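Local coordinates for protein alpha-1,2-mannosidase (PDB 2WW2) that hydrolyses alpha-mannosides with inversion of configuration, as a calcium-dependent glycoside hydrolase of family GH92 from a human gut bacterium, at residues T45-S50 with S92-L97; A444-L449 with P513-S518; P479-L484 with F527-G532. One frame throughout, in Å; residues are numbered along the deposited sequence.

Interaction 1: residues T45-S50 with S92-L97; sequences TGENGS and SHKERL
Asn48 lies flat over the imidazole of His93. Asn48 CB is 3.5 Å from the centroid of the His93 ring and almost on the ring normal, a CH-pi contact. The amide continues over the same side, with its plane only 8° from that of the ring. The nearest approach is a close contact of 3.1 Å between Asn48 N and His93 CD2. Asn48 OD1 comes to 3.3 Å from His93 CB. His93 CG stands between its own backbone N and carbonyl carbon (chi1 75°), which places it under the amide, 3.4 Å from Asn48 CG. Lys94 CG lies against the opposite face of the imidazole, offset toward the rim, so the ring is packed on both faces. Glu47 adds its CB at the ring edge, 3.8 Å from His93 CD2.

Beyond the ring, the contact becomes ionic. Lys94 NZ forms a salt bridge with Glu47 OE1 at 3.2 Å, meeting it from 41° above the carboxylate plane.

Each segment has its own turn. Glu47 to Ser50 form a type II beta turn. At the backbone angles of Gly49 a CB would press on the carbonyl O of Asn48. In 92-97, Ser92 OG accepts from Lys94 N at 3.1 Å, an ST turn. The two segments are loops between strands of the N-terminal domain of the enzyme. One follows strand 40-44 and the other leads into strand 98-108.

Asn48 OD1 accepts from Gln44 NE2. The Arg96 guanidinium has His93 CA over one face, is bonded to Arg62 O through NE, and forms a salt bridge with Asp148 through NH1. Ser50 OG bonds Glu541 of a second subunit.

The contact thus joins two loops through a stacked amide and imidazole, with one ion pair beside it, on an exposed lysine. Solvent would probably weaken that pair, while the stack is made by apolar contact and flat overlap.

Interaction 2: residues A444-L449 with P513-S518; sequences ATAKTL and PFTEGS
Pro513 O meets the first turn of helix 444-465, and this is the tight part of the contact. Ala446 N gives it a hydrogen bond of 3.1 Å, with an N-H...O angle of 167°. Thr445 N gives the same oxygen a weak one at 2.9 Å, bent to 129°. The carbonyl therefore takes up backbone N-H groups that the start of a helix cannot pair within itself.

The Thr445 side chain packs beside this site. Its OG1 lies 3.6 Å from Pro513 CB and is bonded to Trp493 O. Its CG2, anti to the backbone N, reaches 3.5 Å from Phe514 CE1. The Phe514 ring also meets Trp522.

Past this shared oxygen the contacts become sparse, and none between the two segments is a hydrogen bond. Ala446 CB touches Thr515 OG1 at 3.6 Å, and comes no closer to Phe514 CA than 4.3 Å. Thr515 OG1 is held by Glu443. The loop then turns away from the helix toward exposed Glu516, before Ser518 takes the N-cap position of helix 519-522.

The contact ties this loop to the start of a helix in the catalytic domain. A carbonyl oxygen at this end would favourably meet the positive end of the helix dipole. Thr515 N, in contrast, is buried with no partner in the model, which probably costs some of that gain.

Interaction 3: residues P479-L484 with F527-G532; sequences PNYRNL and FHDPEG
Tyr481 is the first residue of 479-484 to make close contact with 527-532. The phenol OH ends 2.6 Å from Asp529 OD2 and donates a hydrogen bond to it. The oxygen lies at the edge of the tyrosine ring, near its plane. The OH meets the carboxylate from above the acid's own plane, 56° out of it. Farther back, Tyr481 CD2 is 4.0 Å from His528 NE2. The planes of these two rings are 87° apart in an oblique pair, neither stacked nor edge-to-face, while His528 NE2 is bonded to Ala478 O. A phenylalanine in place of Tyr481 would keep the ring packing but would probably leave Asp529 OD2 without its short bond and the carboxylate less firmly fixed.

Asp529 is the N-cap of helix 530-537. Its OD1 accepts from Gly532 N at 3.0 Å, a capping bond, and also from Ser736 N near the C-terminus. One carboxylate oxygen therefore caps the helix while the other receives the tyrosine. In this way the 3-10 segment 480-483, in the catalytic-domain loop between helix 468-475 and strand 485-486, meets the start of helix 530-537.

Tyr481 OH also approaches Gly532 CA at 3.3 Å. Gly532 has no side chain, so both this hydroxyl and the Arg482 guanidinium can come close to its CA.

Arg482 comes next, its chain extended from CG to NE. Tyr481 OH lies over the centre of one face of its guanidinium. Arg482 NH1 gives a weak bond to Gly532 O at 3.3 Å. Arg482 NH2 lies 3.9 Å from Asp529 OD2, a long salt bridge of charges only, with no N-H pointing at the oxygen. Glu535, one turn further along helix 530-537, forms a second salt bridge with NH2.

Interaction 1 is a surface contact in the N-terminal domain. Interactions 2 and 3 are buried in the catalytic domain. Interaction 1 lies about 38 Å from interaction 2 and 49 Å from interaction 3, between centres. It touches neither. Interactions 2 and 3 do meet: Leu449 CD2 packs against Tyr481 CB at 3.5 Å, and Leu484 CD1 against Thr445 and Thr448. Both involve helix starts, but differently. A loop carbonyl serves the first turn of helix 444-465, whereas an aspartate side chain caps helix 530-537 and is held by a tyrosine. The surface contact joins loops and uses an exposed charge, while the buried pair is linked through helix 444-465.

Interaction 1: residues T45-S50 with S92-L97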
ATOM      1  N   THR A  45      18.430  26.374 -15.943  1.00  6.98           N
ATOM      2  CA  THR A  45      19.288  25.203 -16.177  1.00  8.24           C
ATOM      3  C   THR A  45      18.746  24.328 -17.308  1.00  9.03           C
ATOM      4  O   THR A  45      19.513  23.631 -17.983  1.00  9.70           O
ATOM      5  CB  THR A  45      19.438  24.322 -14.907  1.00  8.31           C
ATOM      6  OG1 THR A  45      18.165  23.808 -14.523  1.00  8.51           O
ATOM      7  CG2 THR A  45      19.967  25.142 -13.754  1.00  7.56           C
ATOM      8  N   GLY A  46      17.433  24.361 -17.505  1.00  9.50           N
ATOM      9  CA  GLY A  46      16.786  23.516 -18.519  1.00 10.15           C
ATOM     10  C   GLY A  46      16.939  24.113 -19.920  1.00 10.58           C
ATOM     11  O   GLY A  46      17.260  25.292 -20.065  1.00 10.01           O
ATOM     12  N   GLU A  47      16.729  23.297 -20.951  1.00  9.83           N
ATOM     13  CA  GLU A  47      16.777  23.797 -22.326  1.00 10.11           C
ATOM     14  C   GLU A  47      15.701  24.848 -22.553  1.00  8.99           C
ATOM     15  O   GLU A  47      14.667  24.805 -21.899  1.00  9.26           O
ATOM     16  CB  GLU A  47      16.519  22.649 -23.309  1.00  9.89           C
ATOM     17  CG  GLU A  47      17.704  21.771 -23.556  1.00 13.31           C
ATOM     18  CD  GLU A  47      17.465  20.806 -24.720  1.00 18.68           C
ATOM     19  OE1 GLU A  47      16.417  20.904 -25.407  1.00 19.90           O
ATOM     20  OE2 GLU A  47      18.331  19.949 -24.936  1.00 22.01           O
ATOM     21  N   ASN A  48      15.907  25.742 -23.519  1.00  8.34           N
ATOM     22  CA  ASN A  48      14.822  26.584 -23.986  1.00  8.58           C
ATOM     23  C   ASN A  48      13.651  25.677 -24.344  1.00  8.87           C
ATOM     24  O   ASN A  48      13.850  24.642 -24.992  1.00  9.01           O
ATOM     25  CB  ASN A  48      15.210  27.374 -25.255  1.00  7.42           C
ATOM     26  CG  ASN A  48      16.161  28.548 -24.973  1.00  9.33           C
ATOM     27  OD1 ASN A  48      16.661  28.713 -23.856  1.00  7.44           O
ATOM     28  ND2 ASN A  48      16.389  29.378 -25.993  1.00  8.19           N
ATOM     29  N   GLY A  49      12.444  26.072 -23.957  1.00  8.86           N
ATOM     30  CA  GLY A  49      11.251  25.298 -24.283  1.00  9.23           C
ATOM     31  C   GLY A  49      10.789  24.355 -23.185  1.00  9.75           C
ATOM     32  O   GLY A  49       9.631  23.944 -23.151  1.00  9.38           O
ATOM     33  N   SER A  50      11.682  24.002 -22.270  1.00  9.48           N
ATOM     34  CA  SER A  50      11.284  23.097 -21.207  1.00  9.58           C
ATOM     35  C   SER A  50      10.611  23.849 -20.056  1.00  9.75           C
ATOM     36  O   SER A  50      11.162  24.825 -19.549  1.00  8.52           O
ATOM     37  CB  SER A  50      12.501  22.343 -20.662  1.00  9.68           C
ATOM     38  OG  SER A  50      12.118  21.611 -19.504  1.00  9.03           O
ATOM     39  N   SER A  92      23.968  29.036 -28.922  1.00  9.73           N
ATOM     40  CA  SER A  92      22.730  28.277 -28.744  1.00  9.67           C
ATOM     41  C   SER A  92      22.515  27.842 -27.301  1.00  9.42           C
ATOM     42  O   SER A  92      23.468  27.486 -26.596  1.00  9.83           O
ATOM     43  CB  SER A  92      22.725  27.045 -29.651  1.00  9.75           C
ATOM     44  OG  SER A  92      21.581  26.236 -29.382  1.00 11.22           O
ATOM     45  N   HIS A  93      21.265  27.883 -26.853  1.00  9.20           N
ATOM     46  CA  HIS A  93      20.940  27.367 -25.524  1.00  9.85           C
ATOM     47  C   HIS A  93      21.421  25.914 -25.330  1.00 10.70           C
ATOM     48  O   HIS A  93      21.681  25.491 -24.209  1.00 10.99           O
ATOM     49  CB  HIS A  93      19.431  27.467 -25.261  1.00  8.85           C
ATOM     50  CG  HIS A  93      18.617  26.432 -25.989  1.00  9.16           C
ATOM     51  ND1 HIS A  93      18.219  26.577 -27.303  1.00 12.05           N
ATOM     52  CD2 HIS A  93      18.143  25.231 -25.585  1.00  6.93           C
ATOM     53  CE1 HIS A  93      17.504  25.522 -27.670  1.00  6.70           C
ATOM     54  NE2 HIS A  93      17.451  24.686 -26.646  1.00 10.79           N
ATOM     55  N   LYS A  94      21.537  25.158 -26.427  1.00 11.91           N
ATOM     56  CA  LYS A  94      21.972  23.760 -26.366  1.00 12.70           C
ATOM     57  C   LYS A  94      23.424  23.648 -25.967  1.00 12.73           C
ATOM     58  O   LYS A  94      23.842  22.609 -25.479  1.00 12.55           O
ATOM     59  CB  LYS A  94      21.802  23.086 -27.728  1.00 13.37           C
ATOM     60  CG  LYS A  94      20.370  23.095 -28.251  1.00 16.05           C
ATOM     61  CD  LYS A  94      19.681  21.769 -27.985  1.00 20.91           C
ATOM     62  CE  LYS A  94      18.396  21.649 -28.799  1.00 24.02           C
ATOM     63  NZ  LYS A  94      17.609  20.448 -28.377  1.00 28.35           N
ATOM     64  N   GLU A  95      24.189  24.716 -26.186  1.00 13.01           N
ATOM     65  CA  GLU A  95      25.624  24.726 -25.936  1.00 13.96           C
ATOM     66  C   GLU A  95      26.092  25.649 -24.798  1.00 13.20           C
ATOM     67  O   GLU A  95      27.252  25.559 -24.396  1.00 12.64           O
ATOM     68  CB  GLU A  95      26.380  25.132 -27.205  1.00 14.58           C
ATOM     69  CG  GLU A  95      26.309  24.104 -28.294  1.00 20.87           C
ATOM     70  CD  GLU A  95      27.347  24.365 -29.347  1.00 27.21           C
ATOM     71  OE1 GLU A  95      27.146  25.300 -30.146  1.00 29.38           O
ATOM     72  OE2 GLU A  95      28.376  23.651 -29.357  1.00 31.62           O
ATOM     73  N   ARG A  96      25.227  26.546 -24.316  1.00 12.76           N
ATOM     74  CA  ARG A  96      25.570  27.430 -23.206  1.00 13.17           C
ATOM     75  C   ARG A  96      25.309  26.691 -21.926  1.00 13.00           C
ATOM     76  O   ARG A  96      24.184  26.695 -21.421  1.00 14.34           O
ATOM     77  CB  ARG A  96      24.712  28.710 -23.163  1.00 13.69           C
ATOM     78  CG  ARG A  96      24.960  29.691 -24.253  1.00 14.01           C
ATOM     79  CD  ARG A  96      24.227  31.031 -24.006  1.00 10.86           C
ATOM     80  NE  ARG A  96      22.910  30.883 -23.398  1.00  9.61           N
ATOM     81  CZ  ARG A  96      21.752  30.862 -24.057  1.00  9.92           C
ATOM     82  NH1 ARG A  96      21.713  30.966 -25.395  1.00  8.46           N
ATOM     83  NH2 ARG A  96      20.621  30.739 -23.371  1.00  8.39           N
ATOM     84  N   LEU A  97      26.332  26.046 -21.407  1.00 12.12           N
ATOM     85  CA  LEU A  97      26.190  25.217 -20.226  1.00 13.03           C
ATOM     86  C   LEU A  97      27.368  25.524 -19.337  1.00 12.56           C
ATOM     87  O   LEU A  97      28.467  25.080 -19.619  1.00 14.18           O
ATOM     88  CB  LEU A  97      26.272  23.738 -20.609  1.00 13.04           C
ATOM     89  CG  LEU A  97      25.091  23.030 -21.268  1.00 15.67           C
ATOM     90  CD1 LEU A  97      23.816  23.176 -20.481  1.00 15.67           C
ATOM     91  CD2 LEU A  97      24.932  23.511 -22.693  1.00 21.53           C
TER

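Interaction 2: residues A444-L449 with P513-S518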
ATOM      1  N   ALA A 444     -16.877  14.553 -14.957  1.00  9.21           N
ATOM      2  CA  ALA A 444     -18.221  15.060 -14.743  1.00  8.94           C
ATOM      3  C   ALA A 444     -18.591  15.298 -13.278  1.00  8.88           C
ATOM      4  O   ALA A 444     -19.309  16.239 -12.968  1.00  8.93           O
ATOM      5  CB  ALA A 444     -19.247  14.096 -15.382  1.00  7.83           C
ATOM      6  N   THR A 445     -18.152  14.418 -12.386  1.00  8.49           N
ATOM      7  CA  THR A 445     -18.576  14.537 -11.006  1.00  8.38           C
ATOM      8  C   THR A 445     -17.841  15.701 -10.340  1.00  8.94           C
ATOM      9  O   THR A 445     -18.453  16.517  -9.635  1.00  8.49           O
ATOM     10  CB  THR A 445     -18.366  13.217 -10.245  1.00  8.42           C
ATOM     11  OG1 THR A 445     -19.281  12.237 -10.758  1.00  9.26           O
ATOM     12  CG2 THR A 445     -18.642  13.421  -8.766  1.00  8.63           C
ATOM     13  N   ALA A 446     -16.528  15.784 -10.573  1.00  7.74           N
ATOM     14  CA  ALA A 446     -15.757  16.922 -10.051  1.00  8.24           C
ATOM     15  C   ALA A 446     -16.349  18.229 -10.609  1.00  8.72           C
ATOM     16  O   ALA A 446     -16.501  19.208  -9.870  1.00  9.09           O
ATOM     17  CB  ALA A 446     -14.279  16.783 -10.396  1.00  7.41           C
ATOM     18  N   LYS A 447     -16.721  18.243 -11.894  1.00  8.24           N
ATOM     19  CA  LYS A 447     -17.356  19.438 -12.455  1.00  9.00           C
ATOM     20  C   LYS A 447     -18.681  19.777 -11.761  1.00  9.15           C
ATOM     21  O   LYS A 447     -18.919  20.935 -11.402  1.00  8.89           O
ATOM     22  CB  LYS A 447     -17.561  19.308 -13.971  1.00  8.41           C
ATOM     23  CG  LYS A 447     -16.236  19.405 -14.758  1.00  8.86           C
ATOM     24  CD  LYS A 447     -16.390  18.951 -16.224  1.00  8.68           C
ATOM     25  CE  LYS A 447     -15.084  19.232 -17.006  1.00 10.06           C
ATOM     26  NZ  LYS A 447     -15.061  18.658 -18.374  1.00  9.27           N
ATOM     27  N   THR A 448     -19.545  18.774 -11.590  1.00  8.91           N
ATOM     28  CA  THR A 448     -20.826  18.995 -10.930  1.00  8.99           C
ATOM     29  C   THR A 448     -20.601  19.639  -9.559  1.00  9.28           C
ATOM     30  O   THR A 448     -21.298  20.592  -9.173  1.00  9.48           O
ATOM     31  CB  THR A 448     -21.579  17.659 -10.725  1.00  8.93           C
ATOM     32  OG1 THR A 448     -21.802  17.029 -11.989  1.00  9.20           O
ATOM     33  CG2 THR A 448     -22.932  17.893 -10.059  1.00  8.81           C
ATOM     34  N   LEU A 449     -19.647  19.104  -8.806  1.00  8.35           N
ATOM     35  CA  LEU A 449     -19.375  19.636  -7.472  1.00  8.62           C
ATOM     36  C   LEU A 449     -18.851  21.082  -7.503  1.00  8.42           C
ATOM     37  O   LEU A 449     -19.260  21.926  -6.693  1.00  8.00           O
ATOM     38  CB  LEU A 449     -18.433  18.690  -6.696  1.00  8.94           C
ATOM     39  CG  LEU A 449     -19.030  17.297  -6.424  1.00  9.33           C
ATOM     40  CD1 LEU A 449     -17.951  16.242  -6.086  1.00  9.13           C
ATOM     41  CD2 LEU A 449     -20.109  17.321  -5.323  1.00  8.23           C
ATOM     42  N   PRO A 513     -14.761  10.253 -13.885  1.00 12.58           N
ATOM     43  CA  PRO A 513     -15.619  11.378 -13.494  1.00 12.16           C
ATOM     44  C   PRO A 513     -14.938  12.312 -12.492  1.00 12.45           C
ATOM     45  O   PRO A 513     -15.504  13.354 -12.140  1.00 11.38           O
ATOM     46  CB  PRO A 513     -16.786  10.687 -12.793  1.00 11.98           C
ATOM     47  CG  PRO A 513     -16.140   9.467 -12.167  1.00 12.12           C
ATOM     48  CD  PRO A 513     -15.182   8.989 -13.245  1.00 12.77           C
ATOM     49  N   PHE A 514     -13.744  11.941 -12.030  1.00 12.68           N
ATOM     50  CA  PHE A 514     -13.028  12.772 -11.080  1.00 13.46           C
ATOM     51  C   PHE A 514     -11.821  13.431 -11.713  1.00 14.76           C
ATOM     52  O   PHE A 514     -11.327  12.978 -12.745  1.00 15.24           O
ATOM     53  CB  PHE A 514     -12.622  11.979  -9.832  1.00 13.43           C
ATOM     54  CG  PHE A 514     -13.787  11.413  -9.078  1.00 13.37           C
ATOM     55  CD1 PHE A 514     -14.632  12.242  -8.349  1.00 12.60           C
ATOM     56  CD2 PHE A 514     -14.066  10.054  -9.128  1.00 12.30           C
ATOM     57  CE1 PHE A 514     -15.739  11.711  -7.670  1.00 12.44           C
ATOM     58  CE2 PHE A 514     -15.171   9.524  -8.439  1.00 14.38           C
ATOM     59  CZ  PHE A 514     -15.994  10.350  -7.718  1.00 11.23           C
ATOM     60  N   THR A 515     -11.355  14.493 -11.060  1.00 15.62           N
ATOM     61  CA  THR A 515     -10.249  15.325 -11.505  1.00 17.77           C
ATOM     62  C   THR A 515      -9.159  15.270 -10.448  1.00 18.05           C
ATOM     63  O   THR A 515      -9.385  15.666  -9.319  1.00 18.06           O
ATOM     64  CB  THR A 515     -10.736  16.802 -11.606  1.00 17.35           C
ATOM     65  OG1 THR A 515     -11.589  16.954 -12.742  1.00 19.69           O
ATOM     66  CG2 THR A 515      -9.590  17.774 -11.714  1.00 19.14           C
ATOM     67  N   GLU A 516      -7.985  14.756 -10.796  1.00 19.40           N
ATOM     68  CA  GLU A 516      -6.843  14.829  -9.879  1.00 21.81           C
ATOM     69  C   GLU A 516      -7.110  14.185  -8.521  1.00 21.35           C
ATOM     70  O   GLU A 516      -6.599  14.636  -7.500  1.00 22.18           O
ATOM     71  CB  GLU A 516      -6.474  16.293  -9.655  1.00 22.97           C
ATOM     72  CG  GLU A 516      -6.059  16.990 -10.934  1.00 28.11           C
ATOM     73  CD  GLU A 516      -4.586  16.886 -11.154  1.00 33.61           C
ATOM     74  OE1 GLU A 516      -3.852  17.626 -10.461  1.00 36.22           O
ATOM     75  OE2 GLU A 516      -4.173  16.060 -11.999  1.00 36.96           O
ATOM     76  N   GLY A 517      -7.910  13.129  -8.498  1.00 20.10           N
ATOM     77  CA  GLY A 517      -8.364  12.609  -7.224  1.00 18.00           C
ATOM     78  C   GLY A 517      -9.376  11.521  -7.467  1.00 16.67           C
ATOM     79  O   GLY A 517      -9.628  11.140  -8.620  1.00 16.74           O
ATOM     80  N   SER A 518      -9.928  11.006  -6.374  1.00 14.76           N
ATOM     81  CA  SER A 518     -10.886   9.924  -6.415  1.00 12.93           C
ATOM     82  C   SER A 518     -12.068  10.366  -5.565  1.00 12.62           C
ATOM     83  O   SER A 518     -12.069  11.477  -5.031  1.00 11.34           O
ATOM     84  CB  SER A 518     -10.275   8.662  -5.812  1.00 13.19           C
ATOM     85  OG  SER A 518     -10.048   8.868  -4.424  1.00 13.22           O
TER

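Interaction 3: residues P479-L484 with F527-G532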
ATOM      1  N   PRO A 479     -27.734  22.766  -3.954  1.00 10.75           N
ATOM      2  CA  PRO A 479     -27.686  21.403  -3.416  1.00 10.56           C
ATOM      3  C   PRO A 479     -27.460  20.306  -4.470  1.00 10.25           C
ATOM      4  O   PRO A 479     -27.692  19.140  -4.177  1.00  9.76           O
ATOM      5  CB  PRO A 479     -29.083  21.211  -2.774  1.00 10.17           C
ATOM      6  CG  PRO A 479     -29.913  22.400  -3.202  1.00 11.51           C
ATOM      7  CD  PRO A 479     -29.114  23.253  -4.142  1.00 10.92           C
ATOM      8  N   ASN A 480     -27.036  20.667  -5.679  1.00 10.55           N
ATOM      9  CA  ASN A 480     -26.892  19.677  -6.744  1.00 10.60           C
ATOM     10  C   ASN A 480     -25.833  18.628  -6.391  1.00 10.94           C
ATOM     11  O   ASN A 480     -25.835  17.547  -6.967  1.00 10.78           O
ATOM     12  CB  ASN A 480     -26.568  20.321  -8.098  1.00 11.14           C
ATOM     13  CG  ASN A 480     -27.819  20.753  -8.859  1.00 11.58           C
ATOM     14  OD1 ASN A 480     -28.938  20.361  -8.514  1.00 10.61           O
ATOM     15  ND2 ASN A 480     -27.632  21.549  -9.911  1.00 12.38           N
ATOM     16  N   TYR A 481     -24.938  18.942  -5.454  1.00 10.28           N
ATOM     17  CA  TYR A 481     -23.983  17.935  -4.981  1.00 10.50           C
ATOM     18  C   TYR A 481     -24.700  16.671  -4.505  1.00 10.94           C
ATOM     19  O   TYR A 481     -24.165  15.547  -4.611  1.00 10.77           O
ATOM     20  CB  TYR A 481     -23.081  18.475  -3.857  1.00  9.92           C
ATOM     21  CG  TYR A 481     -23.805  18.822  -2.576  1.00 10.87           C
ATOM     22  CD1 TYR A 481     -23.999  17.865  -1.593  1.00 11.47           C
ATOM     23  CD2 TYR A 481     -24.297  20.107  -2.352  1.00 10.29           C
ATOM     24  CE1 TYR A 481     -24.661  18.172  -0.415  1.00 11.47           C
ATOM     25  CE2 TYR A 481     -24.972  20.432  -1.168  1.00 10.62           C
ATOM     26  CZ  TYR A 481     -25.151  19.453  -0.212  1.00 11.25           C
ATOM     27  OH  TYR A 481     -25.807  19.744   0.958  1.00 12.57           O
ATOM     28  N   ARG A 482     -25.893  16.847  -3.943  1.00 11.08           N
ATOM     29  CA  ARG A 482     -26.640  15.692  -3.436  1.00 11.75           C
ATOM     30  C   ARG A 482     -26.992  14.681  -4.525  1.00 11.42           C
ATOM     31  O   ARG A 482     -27.253  13.512  -4.242  1.00 11.48           O
ATOM     32  CB  ARG A 482     -27.925  16.135  -2.721  1.00 12.22           C
ATOM     33  CG  ARG A 482     -27.717  17.086  -1.536  1.00 15.08           C
ATOM     34  CD  ARG A 482     -29.084  17.355  -0.882  1.00 20.29           C
ATOM     35  NE  ARG A 482     -29.091  18.387   0.158  1.00 26.14           N
ATOM     36  CZ  ARG A 482     -28.769  18.202   1.447  1.00 29.32           C
ATOM     37  NH1 ARG A 482     -28.357  17.017   1.902  1.00 27.80           N
ATOM     38  NH2 ARG A 482     -28.859  19.224   2.299  1.00 30.42           N
ATOM     39  N   ASN A 483     -27.032  15.134  -5.771  1.00 11.05           N
ATOM     40  CA  ASN A 483     -27.505  14.300  -6.847  1.00 10.66           C
ATOM     41  C   ASN A 483     -26.482  13.233  -7.225  1.00 10.75           C
ATOM     42  O   ASN A 483     -26.802  12.302  -7.961  1.00  9.83           O
ATOM     43  CB  ASN A 483     -27.846  15.156  -8.074  1.00 11.03           C
ATOM     44  CG  ASN A 483     -29.076  16.012  -7.863  1.00 13.15           C
ATOM     45  OD1 ASN A 483     -30.011  15.601  -7.176  1.00 14.71           O
ATOM     46  ND2 ASN A 483     -29.087  17.206  -8.448  1.00 13.71           N
ATOM     47  N   LEU A 484     -25.252  13.361  -6.727  1.00  9.98           N
ATOM     48  CA  LEU A 484     -24.227  12.364  -7.042  1.00 10.78           C
ATOM     49  C   LEU A 484     -23.741  11.552  -5.837  1.00 10.99           C
ATOM     50  O   LEU A 484     -22.859  10.702  -5.958  1.00 10.67           O
ATOM     51  CB  LEU A 484     -23.037  13.015  -7.770  1.00 10.01           C
ATOM     52  CG  LEU A 484     -23.403  13.555  -9.159  1.00  9.65           C
ATOM     53  CD1 LEU A 484     -22.188  14.221  -9.821  1.00 10.07           C
ATOM     54  CD2 LEU A 484     -23.986  12.464 -10.047  1.00  9.04           C
ATOM     55  N   PHE A 527     -18.073  22.833   0.395  1.00 11.58           N
ATOM     56  CA  PHE A 527     -17.720  23.795   1.429  1.00 11.65           C
ATOM     57  C   PHE A 527     -18.773  24.874   1.671  1.00 10.56           C
ATOM     58  O   PHE A 527     -18.699  25.567   2.665  1.00  9.85           O
ATOM     59  CB  PHE A 527     -16.333  24.404   1.194  1.00 13.23           C
ATOM     60  CG  PHE A 527     -15.855  24.287  -0.211  1.00 14.29           C
ATOM     61  CD1 PHE A 527     -16.152  25.279  -1.133  1.00 17.41           C
ATOM     62  CD2 PHE A 527     -15.114  23.193  -0.610  1.00 17.02           C
ATOM     63  CE1 PHE A 527     -15.712  25.175  -2.435  1.00 17.27           C
ATOM     64  CE2 PHE A 527     -14.664  23.079  -1.937  1.00 18.67           C
ATOM     65  CZ  PHE A 527     -14.969  24.079  -2.835  1.00 15.04           C
ATOM     66  N   HIS A 528     -19.743  25.003   0.771  1.00  9.83           N
ATOM     67  CA  HIS A 528     -20.882  25.887   1.015  1.00  9.82           C
ATOM     68  C   HIS A 528     -21.969  25.212   1.864  1.00  9.59           C
ATOM     69  O   HIS A 528     -22.950  25.858   2.276  1.00  8.90           O
ATOM     70  CB  HIS A 528     -21.464  26.408  -0.307  1.00  9.60           C
ATOM     71  CG  HIS A 528     -22.005  25.335  -1.204  1.00 10.03           C
ATOM     72  ND1 HIS A 528     -21.207  24.378  -1.797  1.00  9.68           N
ATOM     73  CD2 HIS A 528     -23.270  25.090  -1.633  1.00  9.29           C
ATOM     74  CE1 HIS A 528     -21.956  23.580  -2.540  1.00 10.45           C
ATOM     75  NE2 HIS A 528     -23.216  23.985  -2.451  1.00  9.94           N
ATOM     76  N   ASP A 529     -21.800  23.922   2.158  1.00  9.36           N
ATOM     77  CA  ASP A 529     -22.834  23.205   2.914  1.00  9.13           C
ATOM     78  C   ASP A 529     -22.314  22.000   3.723  1.00  9.54           C
ATOM     79  O   ASP A 529     -22.767  20.879   3.530  1.00  9.67           O
ATOM     80  CB  ASP A 529     -23.947  22.749   1.956  1.00  9.10           C
ATOM     81  CG  ASP A 529     -25.274  22.514   2.664  1.00 10.06           C
ATOM     82  OD1 ASP A 529     -25.356  22.740   3.899  1.00  7.51           O
ATOM     83  OD2 ASP A 529     -26.245  22.113   1.978  1.00 11.15           O
ATOM     84  N   PRO A 530     -21.361  22.226   4.639  1.00  9.22           N
ATOM     85  CA  PRO A 530     -20.906  21.101   5.454  1.00  9.75           C
ATOM     86  C   PRO A 530     -22.062  20.401   6.195  1.00  9.94           C
ATOM     87  O   PRO A 530     -22.039  19.183   6.337  1.00  9.75           O
ATOM     88  CB  PRO A 530     -19.941  21.756   6.445  1.00  9.62           C
ATOM     89  CG  PRO A 530     -19.403  22.960   5.695  1.00 10.18           C
ATOM     90  CD  PRO A 530     -20.618  23.464   4.921  1.00  9.64           C
ATOM     91  N   GLU A 531     -23.056  21.160   6.669  1.00  9.45           N
ATOM     92  CA  GLU A 531     -24.169  20.542   7.382  1.00 10.56           C
ATOM     93  C   GLU A 531     -24.953  19.628   6.438  1.00 10.67           C
ATOM     94  O   GLU A 531     -25.352  18.524   6.818  1.00 11.43           O
ATOM     95  CB  GLU A 531     -25.083  21.607   8.012  1.00 10.13           C
ATOM     96  CG  GLU A 531     -26.274  21.051   8.793  1.00 12.54           C
ATOM     97  CD  GLU A 531     -25.871  20.229  10.026  1.00 14.48           C
ATOM     98  OE1 GLU A 531     -24.771  20.443  10.594  1.00 14.64           O
ATOM     99  OE2 GLU A 531     -26.680  19.370  10.435  1.00 14.83           O
ATOM    100  N   GLY A 532     -25.173  20.074   5.205  1.00 10.40           N
ATOM    101  CA  GLY A 532     -25.869  19.226   4.236  1.00 10.95           C
ATOM    102  C   GLY A 532     -25.057  17.985   3.886  1.00 11.55           C
ATOM    103  O   GLY A 532     -25.611  16.912   3.642  1.00 11.47           O
TER